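Glycerol-3-phosphate dehydrogenase [NAD(+)] (Dunaliella salina, PDB 6IUY) probably interconverts dihydroxyacetone phosphate and glycerol 3-phosphate with NAD, and carries a second, phosphatase-like domain that enables direct conversion of dihydroxyacetone phosphate to glycerol. Local coordinates at residues 47-51 with 52-56. Numbering follows the deposited sequence.
Sequences TTDAS and VGLLA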
ATOM      1  N   THR A  47      22.059  45.722   2.153  1.00 63.63           N
ATOM      2  CA  THR A  47      22.272  46.831   1.233  1.00 69.71           C
ATOM      3  C   THR A  47      23.492  47.665   1.645  1.00 70.81           C
ATOM      4  O   THR A  47      23.757  47.857   2.840  1.00 68.59           O
ATOM      5  CB  THR A  47      21.026  47.746   1.155  1.00 68.50           C
ATOM      6  OG1 THR A  47      19.858  46.949   0.936  1.00 67.26           O
ATOM      7  CG2 THR A  47      21.171  48.768   0.036  1.00 75.08           C
ATOM      8  N   THR A  48      24.226  48.150   0.646  1.00 73.85           N
ATOM      9  CA  THR A  48      25.356  49.056   0.858  1.00 75.00           C
ATOM     10  C   THR A  48      24.898  50.335   1.555  1.00 77.60           C
ATOM     11  O   THR A  48      25.444  50.732   2.583  1.00 78.84           O
ATOM     12  CB  THR A  48      26.031  49.436  -0.478  1.00 74.14           C
ATOM     13  OG1 THR A  48      25.057  50.021  -1.353  1.00 72.55           O
ATOM     14  CG2 THR A  48      26.630  48.213  -1.157  1.00 69.26           C
ATOM     15  N   ASP A  49      23.879  50.964   0.976  1.00 78.00           N
ATOM     16  CA  ASP A  49      23.340  52.224   1.469  1.00 77.93           C
ATOM     17  C   ASP A  49      22.036  52.015   2.224  1.00 79.15           C
ATOM     18  O   ASP A  49      21.230  51.160   1.857  1.00 79.04           O
ATOM     19  CB  ASP A  49      23.096  53.196   0.306  1.00 80.94           C
ATOM     20  CG  ASP A  49      24.342  53.446  -0.528  1.00 86.32           C
ATOM     21  OD1 ASP A  49      25.431  53.606   0.063  1.00 88.14           O
ATOM     22  OD2 ASP A  49      24.228  53.488  -1.777  1.00 88.95           O
ATOM     23  N   ALA A  50      21.822  52.804   3.272  1.00 80.72           N
ATOM     24  CA  ALA A  50      20.517  52.846   3.924  1.00 78.74           C
ATOM     25  C   ALA A  50      19.484  53.365   2.925  1.00 80.33           C
ATOM     26  O   ALA A  50      19.806  54.184   2.061  1.00 80.63           O
ATOM     27  CB  ALA A  50      20.559  53.721   5.162  1.00 72.53           C
ATOM     28  N   SER A  51      18.250  52.880   3.030  1.00 78.88           N
ATOM     29  CA  SER A  51      17.209  53.261   2.083  1.00 74.93           C
ATOM     30  C   SER A  51      16.805  54.721   2.280  1.00 77.45           C
ATOM     31  O   SER A  51      16.778  55.507   1.332  1.00 74.23           O
ATOM     32  CB  SER A  51      15.988  52.351   2.230  1.00 71.75           C
ATOM     33  OG  SER A  51      16.291  51.017   1.856  1.00 72.29           O
ATOM     34  N   VAL A  52      16.495  55.065   3.525  1.00 78.28           N
ATOM     35  CA  VAL A  52      16.063  56.407   3.901  1.00 81.58           C
ATOM     36  C   VAL A  52      17.245  57.370   3.933  1.00 82.59           C
ATOM     37  O   VAL A  52      17.955  57.477   4.932  1.00 87.78           O
ATOM     38  CB  VAL A  52      15.362  56.396   5.275  1.00 79.66           C
ATOM     39  CG1 VAL A  52      16.070  55.439   6.228  1.00 77.80           C
ATOM     40  CG2 VAL A  52      15.290  57.793   5.850  1.00 81.27           C
ATOM     41  N   GLY A  53      17.456  58.065   2.827  1.00 82.30           N
ATOM     42  CA  GLY A  53      18.642  58.880   2.660  1.00 87.60           C
ATOM     43  C   GLY A  53      19.093  58.714   1.229  1.00 85.00           C
ATOM     44  O   GLY A  53      19.400  59.687   0.539  1.00 86.37           O
ATOM     45  N   LEU A  54      19.126  57.462   0.786  1.00 82.95           N
ATOM     46  CA  LEU A  54      19.284  57.162  -0.626  1.00 85.79           C
ATOM     47  C   LEU A  54      18.033  57.683  -1.321  1.00 83.36           C
ATOM     48  O   LEU A  54      18.065  58.133  -2.467  1.00 81.87           O
ATOM     49  CB  LEU A  54      19.478  55.661  -0.843  1.00 83.70           C
ATOM     50  CG  LEU A  54      19.500  55.139  -2.279  1.00 88.22           C
ATOM     51  CD1 LEU A  54      20.508  55.907  -3.129  1.00 85.07           C
ATOM     52  CD2 LEU A  54      19.805  53.644  -2.281  1.00 84.44           C
ATOM     53  N   LEU A  55      16.935  57.630  -0.579  1.00 83.15           N
ATOM     54  CA  LEU A  55      15.650  58.161  -1.005  1.00 81.32           C
ATOM     55  C   LEU A  55      15.609  59.665  -0.745  1.00 88.42           C
ATOM     56  O   LEU A  55      14.883  60.400  -1.416  1.00 86.34           O
ATOM     57  CB  LEU A  55      14.521  57.446  -0.257  1.00 80.69           C
ATOM     58  CG  LEU A  55      13.063  57.563  -0.691  1.00 76.90           C
ATOM     59  CD1 LEU A  55      12.916  57.338  -2.183  1.00 78.87           C
ATOM     60  CD2 LEU A  55      12.255  56.539   0.076  1.00 71.14           C
ATOM     61  N   ALA A  56      16.398  60.107   0.238  1.00 91.42           N
ATOM     62  CA  ALA A  56      16.546  61.532   0.552  1.00 90.79           C
ATOM     63  C   ALA A  56      17.184  62.259  -0.621  1.00 92.21           C
ATOM     64  O   ALA A  56      16.658  63.265  -1.092  1.00 95.89           O
ATOM     65  CB  ALA A  56      17.367  61.725   1.813  1.00 90.05           C
TER
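S51 and L55 are joined by a single backbone hydrogen bond, in which L55 N lies 2.9 Å from S51 O with 145° at the hydrogen, closing one short, weakly bonded helical turn at the end of the loop that carries T47 to A50. V52, G53 and L54 lie within the turn. G53 has a positive phi, 141°, and with it the chain swings round between V52 and L54 in a way that a regular helix does not.

L54 reaches back furthest over the preceding loop. Its CB sits 3.3 Å from A50 O and 3.5 Å from S51 O, with two carbonyl oxygens thus lying against one methylene. CG is turned anti to the backbone N (chi1 173°), and from there CD2 comes within 4.2 Å of D49 CB, a light touch on the aspartate's methylene. L55 does less across the turn: its CB lies 3.4 Å from S51 O, the same oxygen that its own amide binds.

The segment follows strand 37-40 and the DxDx(T/V) motif of a haloacid dehalogenase-like domain, in which D41, D43 and D206 bind magnesium. S51 ties the turn to that site: its N donates to D43 OD2, which probably helps to position this metal-binding carboxylate, while its OG, set beside the backbone N and anti to the carbonyl carbon, hydrogen-bonds with R109 NH2, a group that also makes a weak bond to D49 O. Around the turn, L54 and L55 pack on F100 of helix 94-103 and V52 packs on R86 of helix 82-88; the side chain of V52 lies about 6 Å from a bound glycerol.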